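Local coordinates for protein putative oxidoreductase yhhX (Escherichia coli K-12, PDB 3F4L) that is a probable NAD(P)-dependent oxidoreductase of the Gfo/Idh/MocA family, possibly acting as an NADP-dependent scyllo-inositol dehydrogenase, at residues V69-H74 with F79-R84; E59-P64 with K83-A88; K106-L111 with L117-Y122; N91-K96 with G299-A304. All coordinates share one frame; numbering follows the deposited sequence.

How the contacts relate
All four contacts involve the nucleotide-binding Rossmann fold. Contacts 1 and 2 use the same helix, 78-87: its first turns meet the end of strand 66-71, and its last turn and the residue after it meet the short helix 58-61. Both are partly buried: Thr73 and Tyr81 are less enclosed than Val71 and Ala82, and Arg84 and Ala88 less than Leu61 and Ala85. Contact 3 repeats the helix-on-strand packing one unit further along and is fully buried. Contact 4, also buried and nearer the centre of the chain, joins strand 91-94 to helix 300-311 of the C-terminal part. None has a hydrogen bond between its segments; aliphatic groups carry contact 2, whereas tyrosine or phenylalanine rings enter the others.

Contact 1. Residues V69-H74 with F79-R84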
loop_
_atom_site.group_PDB
_atom_site.type_symbol
_atom_site.label_atom_id
_atom_site.label_comp_id
_atom_site.label_asym_id
_atom_site.label_seq_id
_atom_site.Cartn_x
_atom_site.Cartn_y
_atom_site.Cartn_z
ATOM N N VAL A 69 -38.768 -8.074 3.476
ATOM C CA VAL A 69 -38.362 -9.391 3.003
ATOM C C VAL A 69 -36.839 -9.358 2.878
ATOM O O VAL A 69 -36.286 -8.442 2.282
ATOM C CB VAL A 69 -39.000 -9.710 1.632
ATOM C CG1 VAL A 69 -38.425 -10.993 1.076
ATOM C CG2 VAL A 69 -40.526 -9.834 1.797
ATOM N N VAL A 70 -36.165 -10.342 3.463
ATOM C CA VAL A 70 -34.699 -10.392 3.410
ATOM C C VAL A 70 -34.258 -11.540 2.501
ATOM O O VAL A 70 -34.464 -12.698 2.823
ATOM C CB VAL A 70 -34.126 -10.586 4.821
ATOM C CG1 VAL A 70 -32.599 -10.468 4.810
ATOM C CG2 VAL A 70 -34.735 -9.558 5.755
ATOM N N VAL A 71 -33.653 -11.207 1.365
ATOM C CA VAL A 71 -33.214 -12.205 0.397
ATOM C C VAL A 71 -31.795 -12.689 0.690
ATOM O O VAL A 71 -30.832 -11.932 0.555
ATOM C CB VAL A 71 -33.270 -11.627 -1.017
ATOM C CG1 VAL A 71 -32.932 -12.701 -2.029
ATOM C CG2 VAL A 71 -34.657 -11.043 -1.277
ATOM N N CYS A 72 -31.686 -13.951 1.093
ATOM C CA CYS A 72 -30.406 -14.564 1.448
ATOM C C CYS A 72 -30.145 -15.845 0.676
ATOM O O CYS A 72 -29.438 -16.719 1.163
ATOM C CB CYS A 72 -30.383 -14.916 2.931
ATOM S SG CYS A 72 -30.879 -13.594 4.012
ATOM N N THR A 73 -30.729 -15.968 -0.510
ATOM C CA THR A 73 -30.542 -17.160 -1.333
ATOM C C THR A 73 -29.245 -17.049 -2.124
ATOM O O THR A 73 -28.369 -16.242 -1.805
ATOM C CB THR A 73 -31.705 -17.349 -2.344
ATOM O OG1 THR A 73 -31.852 -16.161 -3.143
ATOM C CG2 THR A 73 -33.012 -17.651 -1.616
ATOM N N HIS A 74 -29.136 -17.870 -3.160
ATOM C CA HIS A 74 -27.970 -17.871 -4.023
ATOM C C HIS A 74 -27.936 -16.558 -4.797
ATOM O O HIS A 74 -28.968 -16.072 -5.269
ATOM C CB HIS A 74 -28.054 -19.049 -4.994
ATOM C CG HIS A 74 -26.839 -19.215 -5.852
ATOM N ND1 HIS A 74 -26.421 -18.252 -6.747
ATOM C CD2 HIS A 74 -25.959 -20.239 -5.962
ATOM C CE1 HIS A 74 -25.335 -18.676 -7.369
ATOM N NE2 HIS A 74 -25.034 -19.878 -6.911
ATOM N N PHE A 79 -31.837 -10.882 -7.802
ATOM C CA PHE A 79 -32.640 -9.941 -8.573
ATOM C C PHE A 79 -34.090 -10.400 -8.676
ATOM O O PHE A 79 -35.020 -9.624 -8.428
ATOM C CB PHE A 79 -32.089 -9.769 -9.987
ATOM C CG PHE A 79 -32.960 -8.917 -10.861
ATOM C CD1 PHE A 79 -33.015 -7.541 -10.671
ATOM C CD2 PHE A 79 -33.776 -9.495 -11.833
ATOM C CE1 PHE A 79 -33.871 -6.753 -11.432
ATOM C CE2 PHE A 79 -34.637 -8.713 -12.600
ATOM C CZ PHE A 79 -34.684 -7.341 -12.399
ATOM N N GLU A 80 -34.265 -11.663 -9.047
ATOM C CA GLU A 80 -35.590 -12.246 -9.216
ATOM C C GLU A 80 -36.443 -12.178 -7.953
ATOM O O GLU A 80 -37.592 -11.743 -8.004
ATOM C CB GLU A 80 -35.466 -13.699 -9.688
ATOM C CG GLU A 80 -36.782 -14.337 -10.102
ATOM C CD GLU A 80 -37.474 -13.590 -11.234
ATOM O OE1 GLU A 80 -38.588 -14.006 -11.633
ATOM O OE2 GLU A 80 -36.907 -12.588 -11.726
ATOM N N TYR A 81 -35.895 -12.610 -6.822
ATOM C CA TYR A 81 -36.646 -12.559 -5.573
ATOM C C TYR A 81 -36.921 -11.118 -5.126
ATOM O O TYR A 81 -38.012 -10.809 -4.640
ATOM C CB TYR A 81 -35.905 -13.303 -4.457
ATOM C CG TYR A 81 -36.035 -14.807 -4.523
ATOM C CD1 TYR A 81 -37.290 -15.414 -4.586
ATOM C CD2 TYR A 81 -34.906 -15.626 -4.521
ATOM C CE1 TYR A 81 -37.416 -16.799 -4.645
ATOM C CE2 TYR A 81 -35.022 -17.016 -4.578
ATOM C CZ TYR A 81 -36.279 -17.592 -4.638
ATOM O OH TYR A 81 -36.407 -18.963 -4.683
ATOM N N ALA A 82 -35.931 -10.240 -5.267
ATOM C CA ALA A 82 -36.100 -8.843 -4.869
ATOM C C ALA A 82 -37.221 -8.188 -5.670
ATOM O O ALA A 82 -38.069 -7.498 -5.113
ATOM C CB ALA A 82 -34.796 -8.077 -5.074
ATOM N N LYS A 83 -37.210 -8.400 -6.983
ATOM C CA LYS A 83 -38.232 -7.834 -7.862
ATOM C C LYS A 83 -39.618 -8.375 -7.511
ATOM O O LYS A 83 -40.608 -7.643 -7.536
ATOM C CB LYS A 83 -37.914 -8.153 -9.326
ATOM C CG LYS A 83 -38.879 -7.515 -10.329
ATOM C CD LYS A 83 -38.429 -7.779 -11.755
ATOM C CE LYS A 83 -39.372 -7.148 -12.762
ATOM N NZ LYS A 83 -38.840 -7.327 -14.143
ATOM N N ARG A 84 -39.691 -9.663 -7.193
ATOM C CA ARG A 84 -40.971 -10.261 -6.841
ATOM C C ARG A 84 -41.482 -9.687 -5.527
ATOM O O ARG A 84 -42.671 -9.396 -5.396
ATOM C CB ARG A 84 -40.844 -11.782 -6.754
ATOM C CG ARG A 84 -40.748 -12.456 -8.112
ATOM C CD ARG A 84 -40.726 -13.964 -7.976
ATOM N NE ARG A 84 -41.928 -14.481 -7.322
ATOM C CZ ARG A 84 -42.143 -15.773 -7.093
ATOM N NH1 ARG A 84 -41.236 -16.668 -7.464
ATOM N NH2 ARG A 84 -43.266 -16.174 -6.510
#
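Val71, at the end of strand 66-71, and Thr73, just beyond it, meet Tyr81 of helix 78-87. Here the helix of the beta-alpha-beta unit 66-71, 78-87, 91-94 of the Rossmann fold packs back on the strand that precedes it. The isopropyl group of Val71 is directed at the base of the tyrosine side chain: CG1, anti to the backbone N (chi1 -175°), lies 3.9 Å from Tyr81 CB, and CG2 is 4.1 Å from the same CB. The second methyl also comes near the helix backbone, with Val71 CG2 4.3 Å from Ala82 N.

Further out, Thr73 crosses the tyrosine at about a right angle. Its OG1 lies at the ring edge, close to the ring plane and 3.4 Å from Tyr81 CD2, while its methyl CG2 is 3.6 Å from Tyr81 CE2. Both branches of the threonine thus meet the same CD2-CE2 side of the ring. A chi1 of 55° sets the hydroxyl between the backbone N and the carbonyl carbon, and there it hydrogen bonds to Ser77 OG in the connecting loop. Ile8 of strand 3-8 touches both Thr73 and Tyr81.

No hydrogen bond spans the two segments, so dispersion dominates; the threonine oxygen beside an aromatic C-H probably adds a small electrostatic attraction, with its polar demand met by Ser77.

Contact 2. Residues E59-P64 with K83-A88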
loop_
_atom_site.group_PDB
_atom_site.type_symbol
_atom_site.label_atom_id
_atom_site.label_comp_id
_atom_site.label_asym_id
_atom_site.label_seq_id
_atom_site.Cartn_x
_atom_site.Cartn_y
_atom_site.Cartn_z
ATOM N N GLU A 59 -47.088 -17.770 0.182
ATOM C CA GLU A 59 -47.582 -17.707 1.556
ATOM C C GLU A 59 -46.886 -16.600 2.346
ATOM O O GLU A 59 -47.366 -16.171 3.397
ATOM C CB GLU A 59 -47.356 -19.043 2.264
ATOM C CG GLU A 59 -48.476 -20.047 2.074
ATOM C CD GLU A 59 -48.117 -21.415 2.618
ATOM O OE1 GLU A 59 -47.484 -21.468 3.696
ATOM O OE2 GLU A 59 -48.471 -22.428 1.972
ATOM N N VAL A 60 -45.744 -16.151 1.840
ATOM C CA VAL A 60 -44.994 -15.089 2.498
ATOM C C VAL A 60 -45.312 -13.740 1.855
ATOM O O VAL A 60 -45.696 -12.790 2.537
ATOM C CB VAL A 60 -43.467 -15.329 2.408
ATOM C CG1 VAL A 60 -42.736 -14.210 3.110
ATOM C CG2 VAL A 60 -43.104 -16.677 3.029
ATOM N N LEU A 61 -45.163 -13.666 0.535
ATOM C CA LEU A 61 -45.418 -12.423 -0.183
ATOM C C LEU A 61 -46.869 -11.961 -0.107
ATOM O O LEU A 61 -47.159 -10.782 -0.315
ATOM C CB LEU A 61 -44.982 -12.560 -1.644
ATOM C CG LEU A 61 -43.491 -12.855 -1.830
ATOM C CD1 LEU A 61 -43.148 -12.847 -3.318
ATOM C CD2 LEU A 61 -42.664 -11.821 -1.079
ATOM N N ASN A 62 -47.779 -12.879 0.199
ATOM C CA ASN A 62 -49.187 -12.517 0.310
ATOM C C ASN A 62 -49.579 -12.123 1.726
ATOM O O ASN A 62 -50.701 -11.669 1.952
ATOM C CB ASN A 62 -50.087 -13.665 -0.162
ATOM C CG ASN A 62 -50.012 -13.881 -1.654
ATOM O OD1 ASN A 62 -49.723 -12.953 -2.411
ATOM N ND2 ASN A 62 -50.288 -15.106 -2.091
ATOM N N ASP A 63 -48.664 -12.292 2.677
ATOM C CA ASP A 63 -48.953 -11.939 4.069
ATOM C C ASP A 63 -49.015 -10.417 4.210
ATOM O O ASP A 63 -48.017 -9.725 4.001
ATOM C CB ASP A 63 -47.879 -12.490 5.011
ATOM C CG ASP A 63 -48.255 -12.332 6.476
ATOM O OD1 ASP A 63 -48.954 -11.350 6.814
ATOM O OD2 ASP A 63 -47.844 -13.183 7.296
ATOM N N PRO A 64 -50.197 -9.883 4.570
ATOM C CA PRO A 64 -50.456 -8.450 4.754
ATOM C C PRO A 64 -49.559 -7.774 5.788
ATOM O O PRO A 64 -49.199 -6.605 5.645
ATOM C CB PRO A 64 -51.923 -8.418 5.185
ATOM C CG PRO A 64 -52.498 -9.630 4.516
ATOM C CD PRO A 64 -51.434 -10.661 4.769
ATOM N N LYS A 83 -37.210 -8.400 -6.983
ATOM C CA LYS A 83 -38.232 -7.834 -7.862
ATOM C C LYS A 83 -39.618 -8.375 -7.511
ATOM O O LYS A 83 -40.608 -7.643 -7.536
ATOM C CB LYS A 83 -37.914 -8.153 -9.326
ATOM C CG LYS A 83 -38.879 -7.515 -10.329
ATOM C CD LYS A 83 -38.429 -7.779 -11.755
ATOM C CE LYS A 83 -39.372 -7.148 -12.762
ATOM N NZ LYS A 83 -38.840 -7.327 -14.143
ATOM N N ARG A 84 -39.691 -9.663 -7.193
ATOM C CA ARG A 84 -40.971 -10.261 -6.841
ATOM C C ARG A 84 -41.482 -9.687 -5.527
ATOM O O ARG A 84 -42.671 -9.396 -5.396
ATOM C CB ARG A 84 -40.844 -11.782 -6.754
ATOM C CG ARG A 84 -40.748 -12.456 -8.112
ATOM C CD ARG A 84 -40.726 -13.964 -7.976
ATOM N NE ARG A 84 -41.928 -14.481 -7.322
ATOM C CZ ARG A 84 -42.143 -15.773 -7.093
ATOM N NH1 ARG A 84 -41.236 -16.668 -7.464
ATOM N NH2 ARG A 84 -43.266 -16.174 -6.510
ATOM N N ALA A 85 -40.583 -9.504 -4.560
ATOM C CA ALA A 85 -40.979 -8.945 -3.272
ATOM C C ALA A 85 -41.480 -7.511 -3.454
ATOM O O ALA A 85 -42.507 -7.135 -2.903
ATOM C CB ALA A 85 -39.811 -8.978 -2.297
ATOM N N LEU A 86 -40.767 -6.708 -4.235
ATOM C CA LEU A 86 -41.205 -5.329 -4.446
ATOM C C LEU A 86 -42.578 -5.265 -5.130
ATOM O O LEU A 86 -43.406 -4.409 -4.801
ATOM C CB LEU A 86 -40.183 -4.555 -5.283
ATOM C CG LEU A 86 -38.860 -4.256 -4.579
ATOM C CD1 LEU A 86 -37.882 -3.638 -5.566
ATOM C CD2 LEU A 86 -39.112 -3.330 -3.392
ATOM N N GLU A 87 -42.820 -6.168 -6.076
ATOM C CA GLU A 87 -44.100 -6.186 -6.781
ATOM C C GLU A 87 -45.226 -6.603 -5.840
ATOM O O GLU A 87 -46.394 -6.275 -6.075
ATOM C CB GLU A 87 -44.024 -7.122 -7.996
ATOM C CG GLU A 87 -42.920 -6.719 -8.970
ATOM C CD GLU A 87 -42.741 -7.679 -10.132
ATOM O OE1 GLU A 87 -42.850 -8.907 -9.931
ATOM O OE2 GLU A 87 -42.466 -7.201 -11.254
ATOM N N ALA A 88 -44.873 -7.310 -4.767
ATOM C CA ALA A 88 -45.861 -7.743 -3.786
ATOM C C ALA A 88 -46.061 -6.651 -2.741
ATOM O O ALA A 88 -46.810 -6.825 -1.776
ATOM C CB ALA A 88 -45.420 -9.037 -3.122
#
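The guanidinium of Arg84 is approached at a slant by the methyl CD1 of Leu61. The same methyl packs more closely against the root of the arginine, 4.3 Å from Arg84 CB and 4.1 Å from Arg84 O. A second flat group, the carbonyl of Leu61, has its oxygen 3.7 Å from Ala88 CB.

Leu61 alone of 59-64 packs against 83-88, and its two methyls share the work. With CG anti to its carbonyl carbon (chi1 -61°) and an extended second torsion, the side chain reaches across to the helix, where CD2 settles 4.0 Å from Ala85 CA and 4.2 Å from Ala85 CB. Nearer the backbone, Leu61 CB and Ala88 CB are 3.8 Å apart. The alanines, with only a CB to project, are consistent with the close approach here, 5.9 Å between Leu61 CA and Ala88 CA. Val69 of strand 66-71 touches both Leu61 and Ala85 from the central sheet.

The chemistry is mainly aliphatic packing, with methyls also resting near backbone carbonyl oxygens: no hydrogen bond or ion pair links the segments, and Arg84 contributes mainly through its CB and backbone carbonyl, the guanidinium lying further from the leucine methyl.

Contact 3. Residues K106-L111 with L117-Y122; sequences KELFAL and LTVTPY
Leu108 and Phe109 of helix 102-115 pack on Val119 of strand 119-121, which completes the beta-alpha-beta unit begun by strand 91-94 and forms one outermost strand of the parallel Rossmann sheet. Ahead of them in sequence, Glu107 faces helix 78-87, where its carboxylate makes a long, weak ion pair with Lys83. Leu108 gives the strand both backbone and side chain: its O lies 3.8 Å from Val119 CG1, and its CG is 4.3 Å from Val119 CG2. The first torsion of this leucine, -122°, is far from a staggered value, and the residue also meets Phe79 and Ala82 of helix 78-87.

Phe109 follows, with CG anti to its carbonyl carbon, which carries the ring towards the strand. Phe109 and Val119 cross at about a right angle, Phe109 CD1 being 3.6 Å from Val119 CG1. The carbonyl oxygen of Val119 sits at the ring edge, near its plane and 3.5 Å from Phe109 CE1. Phe98 also meets this ring.

Beyond Val119 the strand has polar bonding of its own. Thr120 OG1, which also hydrogen bonds to Asn315 ND2, donates to Pro121 O at 3.2 Å, meeting a lone pair in the carbonyl plane at a C=O...O angle of 125°.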
loop_
_atom_site.group_PDB
_atom_site.type_symbol
_atom_site.label_atom_id
_atom_site.label_comp_id
_atom_site.label_asym_id
_atom_site.label_seq_id
_atom_site.Cartn_x
_atom_site.Cartn_y
_atom_site.Cartn_z
ATOM N N LYS A 106 -30.064 -0.717 -11.025
ATOM C CA LYS A 106 -30.781 0.500 -11.371
ATOM C C LYS A 106 -32.263 0.212 -11.562
ATOM O O LYS A 106 -33.103 1.039 -11.223
ATOM C CB LYS A 106 -30.187 1.120 -12.639
ATOM C CG LYS A 106 -28.764 1.625 -12.443
ATOM C CD LYS A 106 -28.243 2.383 -13.659
ATOM C CE LYS A 106 -26.886 2.985 -13.351
ATOM N NZ LYS A 106 -26.215 3.574 -14.536
ATOM N N GLU A 107 -32.573 -0.967 -12.092
ATOM C CA GLU A 107 -33.956 -1.374 -12.327
ATOM C C GLU A 107 -34.692 -1.618 -11.008
ATOM O O GLU A 107 -35.873 -1.294 -10.866
ATOM C CB GLU A 107 -33.982 -2.648 -13.167
ATOM C CG GLU A 107 -35.356 -3.019 -13.685
ATOM C CD GLU A 107 -35.321 -4.260 -14.553
ATOM O OE1 GLU A 107 -34.361 -4.397 -15.347
ATOM O OE2 GLU A 107 -36.252 -5.089 -14.453
ATOM N N LEU A 108 -33.984 -2.197 -10.045
ATOM C CA LEU A 108 -34.552 -2.480 -8.734
ATOM C C LEU A 108 -34.912 -1.172 -8.012
ATOM O O LEU A 108 -35.976 -1.063 -7.404
ATOM C CB LEU A 108 -33.539 -3.290 -7.913
ATOM C CG LEU A 108 -33.906 -4.665 -7.347
ATOM C CD1 LEU A 108 -34.675 -5.503 -8.353
ATOM C CD2 LEU A 108 -32.628 -5.369 -6.926
ATOM N N PHE A 109 -34.029 -0.179 -8.085
ATOM C CA PHE A 109 -34.278 1.105 -7.437
ATOM C C PHE A 109 -35.456 1.851 -8.083
ATOM O O PHE A 109 -36.279 2.446 -7.384
ATOM C CB PHE A 109 -33.017 1.977 -7.482
ATOM C CG PHE A 109 -31.896 1.475 -6.618
ATOM C CD1 PHE A 109 -32.082 1.306 -5.246
ATOM C CD2 PHE A 109 -30.649 1.207 -7.163
ATOM C CE1 PHE A 109 -31.035 0.882 -4.431
ATOM C CE2 PHE A 109 -29.595 0.783 -6.360
ATOM C CZ PHE A 109 -29.790 0.621 -4.988
ATOM N N ALA A 110 -35.540 1.813 -9.411
ATOM C CA ALA A 110 -36.638 2.478 -10.114
ATOM C C ALA A 110 -37.977 1.877 -9.682
ATOM O O ALA A 110 -38.925 2.599 -9.356
ATOM C CB ALA A 110 -36.457 2.343 -11.615
ATOM N N LEU A 111 -38.047 0.550 -9.673
ATOM C CA LEU A 111 -39.258 -0.142 -9.256
ATOM C C LEU A 111 -39.634 0.240 -7.823
ATOM O O LEU A 111 -40.781 0.591 -7.544
ATOM C CB LEU A 111 -39.053 -1.655 -9.344
ATOM C CG LEU A 111 -40.188 -2.524 -8.793
ATOM C CD1 LEU A 111 -41.501 -2.151 -9.473
ATOM C CD2 LEU A 111 -39.866 -3.994 -9.019
ATOM N N LEU A 117 -41.381 2.092 -1.946
ATOM C CA LEU A 117 -40.755 1.077 -1.110
ATOM C C LEU A 117 -39.248 1.262 -1.037
ATOM O O LEU A 117 -38.660 2.005 -1.821
ATOM C CB LEU A 117 -41.057 -0.315 -1.656
ATOM C CG LEU A 117 -42.524 -0.742 -1.607
ATOM C CD1 LEU A 117 -42.699 -2.055 -2.339
ATOM C CD2 LEU A 117 -42.978 -0.862 -0.158
ATOM N N THR A 118 -38.634 0.559 -0.092
ATOM C CA THR A 118 -37.197 0.600 0.097
ATOM C C THR A 118 -36.530 -0.718 -0.297
ATOM O O THR A 118 -36.930 -1.779 0.165
ATOM C CB THR A 118 -36.835 0.854 1.576
ATOM O OG1 THR A 118 -37.309 2.144 1.978
ATOM C CG2 THR A 118 -35.319 0.772 1.773
ATOM N N VAL A 119 -35.529 -0.650 -1.163
ATOM C CA VAL A 119 -34.767 -1.843 -1.531
ATOM C C VAL A 119 -33.313 -1.450 -1.267
ATOM O O VAL A 119 -32.849 -0.413 -1.733
ATOM C CB VAL A 119 -34.960 -2.255 -3.007
ATOM C CG1 VAL A 119 -34.343 -1.220 -3.954
ATOM C CG2 VAL A 119 -34.342 -3.612 -3.237
ATOM N N THR A 120 -32.595 -2.268 -0.511
ATOM C CA THR A 120 -31.218 -1.939 -0.159
ATOM C C THR A 120 -30.368 -3.165 0.118
ATOM O O THR A 120 -30.887 -4.223 0.461
ATOM C CB THR A 120 -31.197 -1.047 1.113
ATOM O OG1 THR A 120 -29.846 -0.756 1.485
ATOM C CG2 THR A 120 -31.878 -1.764 2.282
ATOM N N PRO A 121 -29.043 -3.045 -0.057
ATOM C CA PRO A 121 -28.159 -4.181 0.210
ATOM C C PRO A 121 -27.918 -4.245 1.724
ATOM O O PRO A 121 -28.260 -3.311 2.450
ATOM C CB PRO A 121 -26.895 -3.819 -0.564
ATOM C CG PRO A 121 -26.851 -2.319 -0.425
ATOM C CD PRO A 121 -28.304 -1.934 -0.686
ATOM N N TYR A 122 -27.341 -5.348 2.190
ATOM C CA TYR A 122 -27.043 -5.559 3.605
ATOM C C TYR A 122 -25.559 -5.251 3.800
ATOM O O TYR A 122 -24.715 -6.110 3.575
ATOM C CB TYR A 122 -27.337 -7.028 3.972
ATOM C CG TYR A 122 -27.089 -7.435 5.414
ATOM C CD1 TYR A 122 -27.719 -6.779 6.474
ATOM C CD2 TYR A 122 -26.262 -8.510 5.713
ATOM C CE1 TYR A 122 -27.531 -7.192 7.794
ATOM C CE2 TYR A 122 -26.064 -8.929 7.028
ATOM C CZ TYR A 122 -26.702 -8.266 8.057
ATOM O OH TYR A 122 -26.507 -8.678 9.347
#

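Contact 4. Residues N91-K96 with G299-A304; sequences NVLVEK and GRVYDA
Leu93 places its CD2 methyl against the phenol end of Tyr302, 3.8 Å from Tyr302 OH and 3.9 Å from Tyr302 CZ. The two side chains cross at about a right angle, and the methyl comes at the ring obliquely. An extended first torsion (chi1 178°, CG opposite the backbone N) sends the leucine out from strand 91-94 towards helix 300-311. The same CD2 also reaches Val301, with 4.3 Å to Val301 CG1, so one methyl meets two successive residues of the helix.

The tyrosine hydroxyl takes no polar bond from the strand; it hydrogen bonds to ND1 of His18 in helix 12-22. The other ring nitrogen of His18, NE2, is bonded to Glu95 OE1, so that His18 bridges Tyr302 of helix 300-311 and Glu95, just past strand 91-94. Glu95 and Lys96 fit the start of the EKP motif characteristic of this family.

The contact thus joins the Rossmann part to the C-terminal part of the chain. Strand 91-94 runs between strands 66-71 and 119-121 in the parallel sheet; Val92 faces helix 78-87, while Leu93 meets helix 300-311, whose Tyr302 also touches Val70 of strand 66-71.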
loop_
_atom_site.group_PDB
_atom_site.type_symbol
_atom_site.label_atom_id
_atom_site.label_comp_id
_atom_site.label_asym_id
_atom_site.label_seq_id
_atom_site.Cartn_x
_atom_site.Cartn_y
_atom_site.Cartn_z
ATOM N N ASN A 91 -40.904 -4.153 1.365
ATOM C CA ASN A 91 -39.607 -3.491 1.403
ATOM C C ASN A 91 -38.630 -4.656 1.309
ATOM O O ASN A 91 -38.939 -5.752 1.777
ATOM C CB ASN A 91 -39.425 -2.748 2.720
ATOM C CG ASN A 91 -40.329 -1.548 2.821
ATOM O OD1 ASN A 91 -40.145 -0.561 2.107
ATOM N ND2 ASN A 91 -41.329 -1.630 3.692
ATOM N N VAL A 92 -37.463 -4.432 0.715
ATOM C CA VAL A 92 -36.505 -5.515 0.536
ATOM C C VAL A 92 -35.062 -5.224 0.965
ATOM O O VAL A 92 -34.496 -4.172 0.635
ATOM C CB VAL A 92 -36.482 -5.967 -0.951
ATOM C CG1 VAL A 92 -35.443 -7.055 -1.165
ATOM C CG2 VAL A 92 -37.861 -6.471 -1.370
ATOM N N LEU A 93 -34.483 -6.181 1.692
ATOM C CA LEU A 93 -33.094 -6.112 2.150
ATOM C C LEU A 93 -32.403 -7.282 1.443
ATOM O O LEU A 93 -32.812 -8.438 1.590
ATOM C CB LEU A 93 -33.019 -6.263 3.674
ATOM C CG LEU A 93 -31.630 -6.274 4.342
ATOM C CD1 LEU A 93 -30.891 -4.955 4.092
ATOM C CD2 LEU A 93 -31.800 -6.487 5.842
ATOM N N VAL A 94 -31.363 -6.991 0.667
ATOM C CA VAL A 94 -30.682 -8.034 -0.087
ATOM C C VAL A 94 -29.224 -8.278 0.301
ATOM O O VAL A 94 -28.435 -7.344 0.393
ATOM C CB VAL A 94 -30.710 -7.724 -1.599
ATOM C CG1 VAL A 94 -30.288 -8.958 -2.385
ATOM C CG2 VAL A 94 -32.101 -7.266 -2.022
ATOM N N GLU A 95 -28.875 -9.543 0.509
ATOM C CA GLU A 95 -27.502 -9.905 0.855
ATOM C C GLU A 95 -26.590 -9.805 -0.365
ATOM O O GLU A 95 -27.061 -9.821 -1.500
ATOM C CB GLU A 95 -27.446 -11.326 1.404
ATOM C CG GLU A 95 -27.624 -11.412 2.899
ATOM C CD GLU A 95 -27.171 -12.746 3.441
ATOM O OE1 GLU A 95 -27.009 -12.860 4.677
ATOM O OE2 GLU A 95 -26.975 -13.677 2.627
ATOM N N LYS A 96 -25.285 -9.702 -0.122
ATOM C CA LYS A 96 -24.298 -9.604 -1.201
ATOM C C LYS A 96 -24.392 -10.814 -2.133
ATOM O O LYS A 96 -24.499 -11.946 -1.674
ATOM C CB LYS A 96 -22.883 -9.519 -0.607
ATOM C CG LYS A 96 -22.690 -8.379 0.399
ATOM C CD LYS A 96 -23.405 -8.625 1.745
ATOM C CE LYS A 96 -22.780 -9.806 2.497
ATOM N NZ LYS A 96 -23.231 -9.918 3.917
ATOM N N GLY A 299 -26.733 -5.543 13.978
ATOM C CA GLY A 299 -28.167 -5.356 14.113
ATOM C C GLY A 299 -28.595 -3.921 13.893
ATOM O O GLY A 299 -29.787 -3.629 13.771
ATOM N N ARG A 300 -27.623 -3.019 13.843
ATOM C CA ARG A 300 -27.927 -1.615 13.628
ATOM C C ARG A 300 -28.523 -1.409 12.236
ATOM O O ARG A 300 -29.130 -0.379 11.968
ATOM C CB ARG A 300 -26.670 -0.767 13.865
ATOM C CG ARG A 300 -26.428 -0.574 15.370
ATOM C CD ARG A 300 -24.982 -0.273 15.752
ATOM N NE ARG A 300 -24.500 0.989 15.210
ATOM C CZ ARG A 300 -23.313 1.515 15.497
ATOM N NH1 ARG A 300 -22.496 0.876 16.331
ATOM N NH2 ARG A 300 -22.943 2.670 14.947
ATOM N N VAL A 301 -28.357 -2.404 11.367
ATOM C CA VAL A 301 -28.919 -2.363 10.025
ATOM C C VAL A 301 -30.435 -2.443 10.194
ATOM O O VAL A 301 -31.189 -1.703 9.568
ATOM C CB VAL A 301 -28.445 -3.572 9.170
ATOM C CG1 VAL A 301 -29.291 -3.673 7.891
ATOM C CG2 VAL A 301 -26.960 -3.423 8.806
ATOM N N TYR A 302 -30.881 -3.344 11.061
ATOM C CA TYR A 302 -32.307 -3.490 11.291
ATOM C C TYR A 302 -32.871 -2.302 12.065
ATOM O O TYR A 302 -34.034 -1.927 11.873
ATOM C CB TYR A 302 -32.604 -4.809 12.002
ATOM C CG TYR A 302 -32.445 -6.017 11.088
ATOM C CD1 TYR A 302 -31.210 -6.661 10.943
ATOM C CD2 TYR A 302 -33.520 -6.480 10.330
ATOM C CE1 TYR A 302 -31.052 -7.739 10.063
ATOM C CE2 TYR A 302 -33.375 -7.556 9.444
ATOM C CZ TYR A 302 -32.143 -8.175 9.320
ATOM O OH TYR A 302 -32.012 -9.218 8.447
ATOM N N ASP A 303 -32.054 -1.691 12.920
ATOM C CA ASP A 303 -32.532 -0.530 13.662
ATOM C C ASP A 303 -32.741 0.611 12.663
ATOM O O ASP A 303 -33.608 1.456 12.861
ATOM C CB ASP A 303 -31.538 -0.104 14.758
ATOM C CG ASP A 303 -31.338 -1.178 15.815
ATOM O OD1 ASP A 303 -32.321 -1.866 16.155
ATOM O OD2 ASP A 303 -30.205 -1.335 16.317
ATOM N N ALA A 304 -31.946 0.631 11.594
ATOM C CA ALA A 304 -32.078 1.666 10.565
ATOM C C ALA A 304 -33.311 1.406 9.706
ATOM O O ALA A 304 -34.062 2.332 9.373
ATOM C CB ALA A 304 -30.831 1.709 9.679
#